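Local atomic coordinates of N-acetylneuraminic acid outer membrane channel protein NanC (Escherichia coli, PDB entry 2WJR), a protein that forms a monomeric beta-barrel channel in the outer membrane that lets the sialic acid N-acetylneuraminic acid enter the bacterium, with weak anion selectivity. Residues S10-Y15 with N36-I41; D187-Q192 with L201-Y206; R157-K162 with G197-S202; A1-G6 with E16-V21; T148-Q153 with K163-N168. The protein carries 1 engineered substitution. All coordinates share one frame; numbering follows the deposited sequence.

Contact 1. Residues S10-Y15 with N36-I41; sequences SGSHAY and NTWNTI
Ala-14 CB lies above the plane of the Trp-38 indole, out by the rim of the benzo ring and 3.4 Å from CZ2, while Ser-12 CB meets Trp-38 CZ2 at the ring's edge, 3.7 Å away. Trp-38 has CG anti to its backbone N (chi1 -175°). Two further rings, His-13 and Tyr-15, share Ile-41. Ile-41 CD1 is 4.1 Å from the centroid of the His-13 imidazole, over the face, 14° off the ring normal and shifted toward the rim, a CH-pi contact. The same methyl approaches Tyr-15 CE2, doubtfully close at 3.2 Å. Backbone bonds fix this end of the hairpin of strands 14-24 and 29-40: Tyr-15 and Asn-39 form an antiparallel hydrogen-bonded pair, with Asn-39 N to Tyr-15 O at 2.8 Å, and Ile-41 N adds a bond to His-13 O. His-13, at positive phi (49°), and Ala-14, both opposite Arg-9, make a G1 beta bulge at the extracellular end of strand 14-24. With no charged pair across the segments, cohesion rests on backbone bonds and apolar contacts, while the polar tips turn to other partners, His-13 ND1 to Tyr-8 OH and Ser-12 OG to Glu-203.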
# COMPACT_ATOMS: atom_id res chain seq x y z
N SER A 10 -2.52 16.40 3.28
CA SER A 10 -2.67 17.68 4.01
C SER A 10 -1.33 18.32 4.40
O SER A 10 -1.21 19.55 4.41
CB SER A 10 -3.52 17.48 5.27
N GLY A 11 -0.35 17.49 4.73
CA GLY A 11 0.98 17.98 5.12
C GLY A 11 1.83 18.34 3.91
O GLY A 11 2.46 19.40 3.85
N SER A 12 1.82 17.44 2.94
CA SER A 12 2.51 17.68 1.67
C SER A 12 1.76 18.67 0.78
O SER A 12 2.32 19.17 -0.18
CB SER A 12 2.73 16.36 0.94
OG SER A 12 3.67 15.56 1.62
N HIS A 13 0.52 18.96 1.11
CA HIS A 13 -0.32 19.84 0.29
C HIS A 13 -0.24 19.37 -1.16
O HIS A 13 0.17 20.12 -2.06
CB HIS A 13 0.13 21.30 0.46
CG HIS A 13 -0.85 22.30 -0.08
ND1 HIS A 13 -2.18 22.32 0.30
CD2 HIS A 13 -0.69 23.33 -0.94
CE1 HIS A 13 -2.79 23.31 -0.32
NE2 HIS A 13 -1.91 23.95 -1.07
N ALA A 14 -0.60 18.11 -1.39
CA ALA A 14 -0.42 17.48 -2.69
C ALA A 14 -1.59 16.56 -3.04
O ALA A 14 -2.23 16.01 -2.14
CB ALA A 14 0.87 16.69 -2.71
N TYR A 15 -1.84 16.43 -4.34
CA TYR A 15 -2.84 15.51 -4.88
C TYR A 15 -2.17 14.33 -5.54
O TYR A 15 -1.19 14.47 -6.25
CB TYR A 15 -3.69 16.19 -5.96
CG TYR A 15 -4.64 17.26 -5.49
CD1 TYR A 15 -5.76 16.94 -4.73
CD2 TYR A 15 -4.45 18.59 -5.85
CE1 TYR A 15 -6.66 17.93 -4.32
CE2 TYR A 15 -5.34 19.58 -5.45
CZ TYR A 15 -6.44 19.25 -4.68
OH TYR A 15 -7.32 20.22 -4.27
N ASN A 36 0.94 5.72 -10.00
CA ASN A 36 0.62 6.78 -9.06
C ASN A 36 1.23 8.10 -9.57
O ASN A 36 2.41 8.16 -9.90
CB ASN A 36 1.18 6.46 -7.68
CG ASN A 36 0.50 5.27 -7.04
OD1 ASN A 36 -0.62 5.38 -6.51
ND2 ASN A 36 1.17 4.13 -7.08
N THR A 37 0.40 9.13 -9.62
CA THR A 37 0.84 10.48 -9.99
C THR A 37 0.89 11.31 -8.73
O THR A 37 0.21 11.01 -7.75
CB THR A 37 -0.13 11.15 -10.96
OG1 THR A 37 -1.39 11.37 -10.31
CG2 THR A 37 -0.31 10.31 -12.21
N TRP A 38 1.70 12.37 -8.77
CA TRP A 38 1.88 13.25 -7.63
C TRP A 38 1.92 14.69 -8.14
O TRP A 38 2.82 15.05 -8.91
CB TRP A 38 3.20 12.91 -6.92
CG TRP A 38 3.42 13.69 -5.67
CD1 TRP A 38 4.02 14.91 -5.56
CD2 TRP A 38 3.04 13.30 -4.35
NE1 TRP A 38 4.03 15.31 -4.25
CE2 TRP A 38 3.43 14.35 -3.48
CE3 TRP A 38 2.40 12.18 -3.81
CZ2 TRP A 38 3.22 14.29 -2.10
CZ3 TRP A 38 2.18 12.13 -2.44
CH2 TRP A 38 2.60 13.18 -1.60
N ASN A 39 0.93 15.49 -7.73
CA ASN A 39 0.84 16.90 -8.12
C ASN A 39 0.81 17.79 -6.90
O ASN A 39 -0.24 17.94 -6.24
CB ASN A 39 -0.40 17.15 -8.97
CG ASN A 39 -0.32 16.48 -10.33
OD1 ASN A 39 -0.05 17.13 -11.35
ND2 ASN A 39 -0.52 15.17 -10.35
N THR A 40 1.96 18.36 -6.58
CA THR A 40 2.06 19.33 -5.49
C THR A 40 1.37 20.62 -5.93
O THR A 40 1.38 20.96 -7.12
CB THR A 40 3.53 19.59 -5.09
OG1 THR A 40 3.57 20.53 -4.01
CG2 THR A 40 4.35 20.14 -6.28
N ILE A 41 0.72 21.31 -4.99
CA ILE A 41 0.10 22.61 -5.27
C ILE A 41 1.01 23.75 -4.81
O ILE A 41 1.41 23.81 -3.64
CB ILE A 41 -1.27 22.75 -4.59
CG1 ILE A 41 -2.15 21.53 -4.86
CG2 ILE A 41 -1.96 24.04 -5.07
CD1 ILE A 41 -3.19 21.28 -3.78

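Contact 2. Residues D187-Q192 with L201-Y206; sequences DYLDRQ and LSENSY
Asp-187 and Ser-205 form an antiparallel hydrogen-bonded pair where two neighbouring strands of the porin barrel, 180-188 and 198-212, approach the extracellular rim. Asp-187 N reaches Ser-205 O at 2.8 Å, and Ser-205 N returns the bond to Asp-187 O. Beyond it, Leu-189 N bonds Glu-203 O, and Glu-203 N bonds Asp-190 O at 3.1 Å. On the side of Tyr-188 and Asn-204, the tyrosine ring takes Ser-202 OG at its edge, 3.3 Å from Tyr-188 CE2. Leu-189 lays CB beside Glu-203 CG, 3.8 Å away, while the Arg-191 guanidinium has Ser-202 N over one face. Further out, other groups set these positions. Arg-191 is the centre of an inverse gamma turn, and its N bonds Asp-190 OD1. Gln-192 NE2 holds Leu-189 O at 2.9 Å and also bonds Tyr-150 OH. The glutamate chain, bent at chi2 (79°), ends in a carboxylate that pairs with Arg-9 and Ser-12, and Arg-191 NE bonds Asn-200. Asp-187 OD2 makes a salt bridge with Arg-207, which would favour its ionised form, whereas Glu-185, close to OD1, would oppose it. That same OD2 receives the proton of Ser-205 OG at 2.8 Å, on its anti lone pair.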
# COMPACT_ATOMS: atom_id res chain seq x y z
N ASP A 187 -6.43 8.12 5.48
CA ASP A 187 -5.17 7.58 5.95
C ASP A 187 -4.47 8.60 6.83
O ASP A 187 -4.58 9.82 6.60
CB ASP A 187 -4.23 7.21 4.80
CG ASP A 187 -4.96 6.69 3.62
OD1 ASP A 187 -5.49 5.56 3.70
OD2 ASP A 187 -5.03 7.41 2.60
N TYR A 188 -3.79 8.10 7.84
CA TYR A 188 -2.82 8.88 8.58
C TYR A 188 -1.44 8.28 8.29
O TYR A 188 -1.16 7.11 8.61
CB TYR A 188 -3.12 8.91 10.07
CG TYR A 188 -2.10 9.78 10.78
CD1 TYR A 188 -1.21 9.24 11.70
CD2 TYR A 188 -1.99 11.13 10.45
CE1 TYR A 188 -0.26 10.04 12.33
CE2 TYR A 188 -1.04 11.94 11.07
CZ TYR A 188 -0.18 11.38 12.00
OH TYR A 188 0.77 12.17 12.60
N LEU A 189 -0.59 9.08 7.65
CA LEU A 189 0.70 8.59 7.19
C LEU A 189 1.88 9.08 8.06
O LEU A 189 3.00 9.24 7.58
CB LEU A 189 0.88 8.99 5.73
CG LEU A 189 -0.26 8.53 4.83
CD1 LEU A 189 0.02 8.99 3.40
CD2 LEU A 189 -0.45 6.99 4.87
N ASP A 190 1.61 9.25 9.35
CA ASP A 190 2.62 9.65 10.34
C ASP A 190 3.05 11.10 9.99
O ASP A 190 2.42 11.75 9.16
CB ASP A 190 3.80 8.66 10.27
CG ASP A 190 4.59 8.56 11.58
OD1 ASP A 190 5.04 9.61 12.10
OD2 ASP A 190 4.80 7.41 12.04
N ARG A 191 4.09 11.60 10.63
CA ARG A 191 4.56 12.95 10.30
C ARG A 191 5.52 12.91 9.12
O ARG A 191 6.69 13.22 9.26
CB ARG A 191 5.22 13.57 11.53
CG ARG A 191 4.26 13.74 12.70
CD ARG A 191 4.91 14.64 13.78
NE ARG A 191 5.09 15.99 13.23
CZ ARG A 191 4.11 16.89 13.11
NH1 ARG A 191 4.36 18.09 12.58
NH2 ARG A 191 2.88 16.62 13.53
N GLN A 192 5.01 12.52 7.95
CA GLN A 192 5.84 12.28 6.78
C GLN A 192 5.55 13.26 5.65
O GLN A 192 6.04 13.08 4.52
CB GLN A 192 5.66 10.83 6.28
CG GLN A 192 6.36 9.82 7.15
CD GLN A 192 6.39 8.42 6.54
OE1 GLN A 192 7.42 7.98 6.05
NE2 GLN A 192 5.25 7.72 6.57
N LEU A 201 5.84 17.05 8.86
CA LEU A 201 4.49 17.56 8.90
C LEU A 201 3.51 16.39 9.02
O LEU A 201 3.69 15.35 8.40
CB LEU A 201 4.19 18.32 7.62
CG LEU A 201 5.02 19.58 7.41
CD1 LEU A 201 4.96 20.01 5.95
CD2 LEU A 201 4.51 20.66 8.38
N SER A 202 2.45 16.61 9.80
CA SER A 202 1.35 15.66 9.91
C SER A 202 0.75 15.39 8.52
O SER A 202 0.39 16.32 7.79
CB SER A 202 0.29 16.23 10.86
OG SER A 202 -0.63 15.23 11.25
N GLU A 203 0.63 14.11 8.16
CA GLU A 203 0.19 13.76 6.82
C GLU A 203 -1.12 13.01 6.88
O GLU A 203 -1.15 11.76 6.91
CB GLU A 203 1.28 12.93 6.11
CG GLU A 203 1.03 12.66 4.61
CD GLU A 203 1.38 13.85 3.74
OE1 GLU A 203 1.96 13.64 2.66
OE2 GLU A 203 1.06 14.99 4.12
N ASN A 204 -2.21 13.77 6.95
CA ASN A 204 -3.55 13.23 6.72
C ASN A 204 -3.76 13.05 5.22
O ASN A 204 -3.26 13.83 4.41
CB ASN A 204 -4.61 14.18 7.28
CG ASN A 204 -4.47 14.41 8.74
OD1 ASN A 204 -4.50 13.46 9.53
ND2 ASN A 204 -4.31 15.67 9.14
N SER A 205 -4.47 12.00 4.85
CA SER A 205 -4.68 11.66 3.47
C SER A 205 -6.16 11.36 3.35
O SER A 205 -6.72 10.59 4.13
CB SER A 205 -3.81 10.47 3.05
OG SER A 205 -4.16 9.96 1.76
N TYR A 206 -6.80 12.03 2.40
CA TYR A 206 -8.22 11.90 2.15
C TYR A 206 -8.39 11.44 0.72
O TYR A 206 -7.93 12.08 -0.20
CB TYR A 206 -8.94 13.23 2.35
CG TYR A 206 -8.63 13.83 3.68
CD1 TYR A 206 -7.53 14.66 3.84
CD2 TYR A 206 -9.43 13.56 4.78
CE1 TYR A 206 -7.23 15.20 5.07
CE2 TYR A 206 -9.14 14.10 6.03
CZ TYR A 206 -8.05 14.92 6.16
OH TYR A 206 -7.78 15.44 7.39

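Contact 3. Residues R157-K162 with G197-S202; sequences RYANHK and GRDNLS
Asp-199 meets both Arg-157 and His-161, OD1 bonding the first and OD2 the second. Its OD1 is gripped end-on by both terminal nitrogens of Arg-157, the NH2 distance of this salt bridge being 3.1 Å. Asp-199 OD1 lies in the guanidinium plane, and the carboxylate is turned 72° from that plane. OD2 accepts from His-161 NE2 at 2.7 Å, met on the syn side but 31° out of the carboxylate plane. Arg-157 NH2 also sits 3.4 Å above the centre of the His-161 imidazole, and it donates to Tyr-158 O at 3.0 Å, which steadies the guanidinium. The cation so close to the carboxylate probably keeps Asp-199 negative. Asn-200 comes next: its N makes a short but strongly bent, weak bond to Ala-159 O, and its ND2 lies 3.5 Å from His-161 CD2. Asn-200 OD1 is bonded to Arg-191. Ala-159 adds an apolar contact, its CB 3.9 Å from Asp-199 CB. Ala-159 and His-161 lie in a type I turn from Tyr-158 to His-161, closed by His-161 N to Tyr-158 O. The contact ties the extracellular loop between strands 141-152 and 164-174 to the start of strand 198-212, with Val-194 of the short strand 193-195 touching both Ala-159 and Asp-199.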
# COMPACT_ATOMS: atom_id res chain seq x y z
N ARG A 157 16.58 7.96 7.14
CA ARG A 157 15.44 8.31 7.96
C ARG A 157 14.23 8.63 7.11
O ARG A 157 14.36 8.99 5.95
CB ARG A 157 15.77 9.50 8.88
CG ARG A 157 15.97 10.81 8.15
CD ARG A 157 16.24 11.95 9.15
NE ARG A 157 16.35 13.25 8.52
CZ ARG A 157 15.33 14.00 8.10
NH1 ARG A 157 15.56 15.20 7.56
NH2 ARG A 157 14.07 13.58 8.21
N TYR A 158 13.06 8.51 7.73
CA TYR A 158 11.82 9.01 7.16
C TYR A 158 11.68 10.49 7.48
O TYR A 158 12.43 11.06 8.30
CB TYR A 158 10.63 8.20 7.70
CG TYR A 158 10.69 6.76 7.23
CD1 TYR A 158 11.11 5.74 8.07
CD2 TYR A 158 10.41 6.44 5.90
CE1 TYR A 158 11.20 4.43 7.63
CE2 TYR A 158 10.51 5.12 5.44
CZ TYR A 158 10.91 4.12 6.31
OH TYR A 158 11.00 2.78 5.90
N ALA A 159 10.73 11.11 6.81
CA ALA A 159 10.48 12.54 6.92
C ALA A 159 9.95 12.93 8.31
O ALA A 159 9.74 14.12 8.59
CB ALA A 159 9.52 12.97 5.82
N ASN A 160 9.72 11.93 9.17
CA ASN A 160 9.32 12.18 10.55
C ASN A 160 10.54 12.20 11.48
O ASN A 160 10.38 12.17 12.69
CB ASN A 160 8.32 11.11 11.01
CG ASN A 160 8.93 9.73 11.06
OD1 ASN A 160 10.04 9.49 10.57
ND2 ASN A 160 8.18 8.78 11.63
N HIS A 161 11.74 12.19 10.91
CA HIS A 161 13.02 12.22 11.66
C HIS A 161 13.29 10.99 12.51
O HIS A 161 14.09 11.04 13.43
CB HIS A 161 13.16 13.53 12.47
CG HIS A 161 13.32 14.72 11.58
ND1 HIS A 161 14.53 15.37 11.41
CD2 HIS A 161 12.44 15.34 10.76
CE1 HIS A 161 14.38 16.35 10.55
NE2 HIS A 161 13.12 16.36 10.13
N LYS A 162 12.66 9.87 12.13
CA LYS A 162 12.91 8.60 12.76
C LYS A 162 13.32 7.58 11.69
O LYS A 162 13.14 7.81 10.49
CB LYS A 162 11.67 8.08 13.51
CG LYS A 162 10.99 9.09 14.41
CD LYS A 162 9.82 8.45 15.18
CE LYS A 162 8.77 9.50 15.55
NZ LYS A 162 7.52 8.89 16.09
N GLY A 197 10.68 21.53 0.98
CA GLY A 197 11.88 21.13 1.73
C GLY A 197 11.68 20.99 3.24
O GLY A 197 12.56 20.47 3.93
N ARG A 198 10.55 21.46 3.76
CA ARG A 198 10.25 21.36 5.19
C ARG A 198 9.51 20.04 5.44
O ARG A 198 8.45 19.81 4.89
CB ARG A 198 9.39 22.54 5.62
CG ARG A 198 9.07 22.63 7.13
CD ARG A 198 7.57 22.71 7.34
NE ARG A 198 7.10 23.25 8.61
CZ ARG A 198 7.15 22.62 9.78
NH1 ARG A 198 7.71 21.41 9.89
NH2 ARG A 198 6.66 23.20 10.86
N ASP A 199 10.07 19.19 6.29
CA ASP A 199 9.46 17.87 6.54
C ASP A 199 8.84 17.79 7.93
O ASP A 199 8.61 18.83 8.56
CB ASP A 199 10.45 16.74 6.26
CG ASP A 199 11.67 16.76 7.16
OD1 ASP A 199 12.54 15.92 6.92
OD2 ASP A 199 11.77 17.58 8.10
N ASN A 200 8.53 16.58 8.41
CA ASN A 200 7.99 16.39 9.77
C ASN A 200 6.61 17.03 9.94
O ASN A 200 6.25 17.49 11.03
CB ASN A 200 8.99 16.94 10.81
CG ASN A 200 8.95 16.17 12.14
OD1 ASN A 200 8.03 15.41 12.42
ND2 ASN A 200 9.97 16.39 12.96
N LEU A 201 5.84 17.05 8.86
CA LEU A 201 4.49 17.56 8.90
C LEU A 201 3.51 16.39 9.02
O LEU A 201 3.69 15.35 8.40
CB LEU A 201 4.19 18.32 7.62
CG LEU A 201 5.02 19.58 7.41
CD1 LEU A 201 4.96 20.01 5.95
CD2 LEU A 201 4.51 20.66 8.38
N SER A 202 2.45 16.61 9.80
CA SER A 202 1.35 15.66 9.91
C SER A 202 0.75 15.39 8.52
O SER A 202 0.39 16.32 7.79
CB SER A 202 0.29 16.23 10.86
OG SER A 202 -0.63 15.23 11.25

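Contact 4. Residues A1-G6 with E16-V21; sequences ALDVRG and ETRLKV. Engineered in segment 1-6: Ala-1 (natural residue Thr).
Asp-3 and Lys-20, then Arg-5 and Arg-18, are the antiparallel hydrogen-bonded pairs of this barrel hairpin. Asp-3 N meets Lys-20 O at 2.7 Å, and Arg-18 N meets Arg-5 O at 2.8 Å. Charged groups fill the side of Asp-3 and Arg-5. The guanidinium of Arg-5 lies flat on that of Arg-18, centres 3.8 Å apart and planes at 16°, with Arg-5 NH1 over the centre of Arg-18 and Lys-20 CD over its opposite face. The repulsion is probably eased by a weak salt bridge from Arg-18 NH2 to Asp-3 OD1 at 3.3 Å, and by a long, weak ion pair of Arg-5 with Glu-185. Asp-3 OD1 also bonds Tyr-183 OH. One water accepts from Arg-18 NE at 2.7 Å; another lies between Arg-5 NH2 and Glu-16 OE1, while Glu-16 OE2 makes salt bridges to Arg-207 and Arg-9. The other side is apolar, Leu-2 CD1 against Val-21 CG1 and Val-4 CG2 against Leu-19 CD1, each at 3.6 Å, as expected of a lipid-facing surface. A cluster of arginines is consistent with the channel's weak anion selectivity. Strand 2-9 pairs on its other edge with 198-212, closing the barrel, while strand 29-40 flanks 14-24 and strand 180-188 brings Tyr-183 against both arginines.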
# COMPACT_ATOMS: atom_id res chain seq x y z
N ALA A 1 -10.06 -6.36 -12.28
CA ALA A 1 -10.75 -5.18 -11.69
C ALA A 1 -9.92 -3.96 -12.00
O ALA A 1 -8.69 -4.05 -12.12
CB ALA A 1 -10.92 -5.35 -10.18
N LEU A 2 -10.59 -2.83 -12.18
CA LEU A 2 -9.95 -1.57 -12.45
C LEU A 2 -10.29 -0.68 -11.29
O LEU A 2 -11.44 -0.57 -10.93
CB LEU A 2 -10.49 -0.98 -13.75
CG LEU A 2 -10.13 0.45 -14.14
CD1 LEU A 2 -8.67 0.61 -14.43
CD2 LEU A 2 -10.95 0.85 -15.38
N ASP A 3 -9.27 -0.05 -10.71
CA ASP A 3 -9.49 0.86 -9.59
C ASP A 3 -8.93 2.23 -9.98
O ASP A 3 -7.81 2.32 -10.52
CB ASP A 3 -8.79 0.32 -8.34
CG ASP A 3 -9.22 1.01 -7.06
OD1 ASP A 3 -8.85 2.18 -6.82
OD2 ASP A 3 -9.91 0.36 -6.26
N VAL A 4 -9.70 3.27 -9.70
CA VAL A 4 -9.31 4.66 -9.95
C VAL A 4 -9.46 5.39 -8.63
O VAL A 4 -10.49 5.28 -7.98
CB VAL A 4 -10.21 5.32 -11.02
CG1 VAL A 4 -9.77 6.76 -11.26
CG2 VAL A 4 -10.17 4.53 -12.34
N ARG A 5 -8.44 6.12 -8.20
CA ARG A 5 -8.48 6.74 -6.88
C ARG A 5 -7.83 8.09 -6.93
O ARG A 5 -6.78 8.25 -7.51
CB ARG A 5 -7.75 5.87 -5.84
CG ARG A 5 -7.97 6.30 -4.41
CD ARG A 5 -7.12 5.49 -3.44
NE ARG A 5 -5.71 5.76 -3.64
CZ ARG A 5 -4.72 5.05 -3.11
NH1 ARG A 5 -4.96 4.02 -2.33
NH2 ARG A 5 -3.47 5.39 -3.37
N GLY A 6 -8.48 9.06 -6.31
CA GLY A 6 -7.91 10.41 -6.15
C GLY A 6 -7.71 10.68 -4.67
O GLY A 6 -8.53 10.28 -3.86
N GLU A 16 -2.74 13.15 -5.33
CA GLU A 16 -2.26 11.95 -6.00
C GLU A 16 -3.41 11.17 -6.62
O GLU A 16 -4.51 11.12 -6.08
CB GLU A 16 -1.49 11.06 -5.04
CG GLU A 16 -2.26 10.67 -3.79
CD GLU A 16 -1.44 9.76 -2.89
OE1 GLU A 16 -0.61 8.98 -3.43
OE2 GLU A 16 -1.63 9.81 -1.65
N THR A 17 -3.13 10.56 -7.76
CA THR A 17 -4.09 9.70 -8.44
C THR A 17 -3.46 8.35 -8.66
O THR A 17 -2.27 8.23 -8.99
CB THR A 17 -4.60 10.30 -9.79
OG1 THR A 17 -3.57 10.24 -10.76
CG2 THR A 17 -5.02 11.74 -9.61
N ARG A 18 -4.25 7.31 -8.41
CA ARG A 18 -3.83 5.97 -8.65
C ARG A 18 -4.78 5.35 -9.66
O ARG A 18 -6.00 5.48 -9.57
CB ARG A 18 -3.81 5.13 -7.37
CG ARG A 18 -3.19 3.74 -7.58
CD ARG A 18 -3.28 2.85 -6.35
NE ARG A 18 -4.66 2.55 -6.01
CZ ARG A 18 -5.04 1.77 -5.00
NH1 ARG A 18 -4.15 1.20 -4.20
NH2 ARG A 18 -6.33 1.56 -4.79
N LEU A 19 -4.19 4.68 -10.63
CA LEU A 19 -4.92 3.87 -11.58
C LEU A 19 -4.37 2.47 -11.45
O LEU A 19 -3.17 2.27 -11.60
CB LEU A 19 -4.72 4.41 -12.99
CG LEU A 19 -5.77 5.41 -13.53
CD1 LEU A 19 -6.98 4.62 -14.03
CD2 LEU A 19 -6.20 6.48 -12.53
N LYS A 20 -5.23 1.51 -11.16
CA LYS A 20 -4.77 0.18 -10.79
C LYS A 20 -5.59 -0.90 -11.45
O LYS A 20 -6.80 -0.84 -11.44
CB LYS A 20 -4.86 0.04 -9.28
CG LYS A 20 -4.33 -1.27 -8.73
CD LYS A 20 -4.34 -1.25 -7.23
CE LYS A 20 -3.76 -2.51 -6.64
NZ LYS A 20 -4.12 -2.62 -5.20
N VAL A 21 -4.92 -1.89 -12.02
CA VAL A 21 -5.60 -3.03 -12.61
C VAL A 21 -5.09 -4.28 -11.95
O VAL A 21 -3.88 -4.53 -11.90
CB VAL A 21 -5.41 -3.10 -14.15
CG1 VAL A 21 -6.15 -1.96 -14.82
CG2 VAL A 21 -3.93 -3.03 -14.52
O HOH W 1 -6.74 3.16 -7.69
O HOH W 2 -1.88 7.28 -5.31
O HOH W 3 -4.72 8.14 -5.05

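Contact 5. Residues T148-Q153 with K163-N168; sequences TLYSKQ and KWATEN
Tyr-150 and Glu-167 make the one side-chain hydrogen bond between these antiparallel strands. Tyr-150 OH donates to Glu-167 OE2 at 2.6 Å, OE2 accepting on its anti lone pair, with the carboxylate oxygen at the ring's edge and the two planes 87° apart. Tyr-150 CG stands in the crowded position between backbone N and carbonyl carbon (chi1 37°), well short of the staggered value. The hydroxyl also receives Gln-192 NE2, so it both gives and accepts. A short bond to a carboxylate may help hold Glu-167 ionised. Backbone bonds carry the ladder: Thr-148 pairs with Glu-167 and Tyr-150 with Ala-165, Tyr-150 N reaching Ala-165 O at 3.0 Å. Lys-152 N adds a bond to Lys-163 O at 2.9 Å. Apolar contacts lie on both sides of the pair. Tyr-150 CE1 rests 3.8 Å from Ala-165 CB, and on the side of Leu-149 and Trp-164, Leu-149 CD1 meets Trp-164 CE3 at 3.7 Å. Both lie on the barrel surface; Leu-149, at the end of the membrane span, may face lipid. Other polar ends have partners outside the two segments: Thr-148 OG1 bonds Asp-130, and Lys-152 NZ makes a salt bridge with Asp-124. Within the barrel this is the hairpin of strands 141-152 and 164-174. Strand 126-136 runs along the other edge of 141-152, while strand 180-188 pairs with 164-174 through Tyr-188 and Asn-168.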
# COMPACT_ATOMS: atom_id res chain seq x y z
N THR A 148 0.37 -0.34 9.03
CA THR A 148 1.67 -0.54 8.44
C THR A 148 2.76 -0.00 9.37
O THR A 148 2.58 1.05 9.98
CB THR A 148 1.78 0.20 7.11
OG1 THR A 148 0.70 -0.17 6.25
CG2 THR A 148 3.13 -0.05 6.44
N LEU A 149 3.83 -0.76 9.48
CA LEU A 149 5.04 -0.35 10.23
C LEU A 149 6.23 -0.63 9.30
O LEU A 149 6.40 -1.76 8.81
CB LEU A 149 5.16 -1.14 11.52
CG LEU A 149 6.48 -1.01 12.31
CD1 LEU A 149 6.68 0.45 12.67
CD2 LEU A 149 6.46 -1.91 13.58
N TYR A 150 7.03 0.39 9.00
CA TYR A 150 8.27 0.12 8.30
C TYR A 150 9.44 0.81 8.97
O TYR A 150 9.28 1.85 9.59
CB TYR A 150 8.20 0.46 6.82
CG TYR A 150 7.41 1.67 6.43
CD1 TYR A 150 7.84 2.95 6.79
CD2 TYR A 150 6.27 1.56 5.67
CE1 TYR A 150 7.15 4.07 6.39
CE2 TYR A 150 5.57 2.68 5.27
CZ TYR A 150 6.01 3.95 5.64
OH TYR A 150 5.30 5.08 5.27
N SER A 151 10.59 0.18 8.83
CA SER A 151 11.83 0.65 9.46
C SER A 151 12.99 0.51 8.51
O SER A 151 13.00 -0.35 7.63
CB SER A 151 12.11 -0.15 10.74
OG SER A 151 12.35 -1.50 10.41
N LYS A 152 13.99 1.37 8.70
CA LYS A 152 15.16 1.39 7.86
C LYS A 152 16.16 0.35 8.28
O LYS A 152 16.45 0.19 9.48
CB LYS A 152 15.84 2.77 7.94
CG LYS A 152 14.95 3.93 7.60
CD LYS A 152 14.52 3.89 6.16
CE LYS A 152 14.06 5.22 5.63
NZ LYS A 152 13.76 5.14 4.20
N GLN A 153 16.74 -0.33 7.30
CA GLN A 153 17.81 -1.26 7.59
C GLN A 153 19.14 -0.49 7.81
O GLN A 153 19.95 -0.87 8.65
CB GLN A 153 17.95 -2.26 6.45
CG GLN A 153 19.10 -3.23 6.57
CD GLN A 153 19.04 -4.32 5.51
OE1 GLN A 153 18.93 -4.03 4.31
NE2 GLN A 153 19.10 -5.57 5.95
N LYS A 163 13.88 6.47 12.15
CA LYS A 163 14.23 5.33 11.32
C LYS A 163 13.04 4.38 11.15
O LYS A 163 13.21 3.25 10.70
CB LYS A 163 15.40 4.59 11.93
CG LYS A 163 16.67 5.44 12.02
CD LYS A 163 17.90 4.58 12.30
CE LYS A 163 18.45 3.96 11.05
NZ LYS A 163 19.50 2.93 11.28
N TRP A 164 11.86 4.82 11.54
CA TRP A 164 10.64 4.02 11.39
C TRP A 164 9.46 4.93 11.29
O TRP A 164 9.54 6.10 11.69
CB TRP A 164 10.45 3.05 12.55
CG TRP A 164 10.24 3.72 13.89
CD1 TRP A 164 11.21 4.19 14.72
CD2 TRP A 164 8.99 3.95 14.55
NE1 TRP A 164 10.64 4.73 15.85
CE2 TRP A 164 9.28 4.59 15.77
CE3 TRP A 164 7.65 3.68 14.23
CZ2 TRP A 164 8.28 4.96 16.68
CZ3 TRP A 164 6.65 4.06 15.11
CH2 TRP A 164 6.97 4.69 16.33
N ALA A 165 8.37 4.42 10.74
CA ALA A 165 7.14 5.17 10.67
C ALA A 165 5.99 4.21 10.44
O ALA A 165 6.19 3.00 10.19
CB ALA A 165 7.18 6.18 9.55
N THR A 166 4.81 4.77 10.52
CA THR A 166 3.56 4.01 10.42
C THR A 166 2.64 4.60 9.36
O THR A 166 2.81 5.75 8.91
CB THR A 166 2.82 3.94 11.79
OG1 THR A 166 2.44 5.26 12.22
CG2 THR A 166 3.68 3.29 12.83
N GLU A 167 1.72 3.77 8.88
CA GLU A 167 0.59 4.26 8.12
C GLU A 167 -0.64 3.50 8.62
O GLU A 167 -0.55 2.33 9.02
CB GLU A 167 0.75 4.04 6.61
CG GLU A 167 2.04 4.61 5.99
CD GLU A 167 2.08 4.45 4.47
OE1 GLU A 167 1.07 4.01 3.87
OE2 GLU A 167 3.14 4.77 3.87
N ASN A 168 -1.77 4.18 8.60
CA ASN A 168 -3.04 3.56 8.87
C ASN A 168 -4.03 4.03 7.84
O ASN A 168 -4.27 5.23 7.69
CB ASN A 168 -3.50 3.87 10.28
CG ASN A 168 -2.80 3.03 11.32
OD1 ASN A 168 -3.13 1.86 11.52
ND2 ASN A 168 -1.77 3.62 11.98

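How the contacts relate
All five contacts belong to one antiparallel barrel and its extracellular loops. Along the chain, contacts 4 and 1 come first and alternate, sharing strand 14-24 with their centres about 16 Å apart, and Thr-17 bonds Thr-37 between them. Contact 5 follows; its segments bracket the loop segment 157-162 of contact 3, the two centres about 12 Å apart. Contacts 2 and 3 end on the same stretch of strand 198-212, sharing Leu-201 and Ser-202. Contact 2 is central: it bonds to contact 1 through Glu-203 and Ser-12, and to contact 5 through Gln-192 and Tyr-150. Thus extracellular loops are linked along this part of the rim, while contact 4, its centre about 24 Å from that of contact 5, belongs to the transmembrane wall.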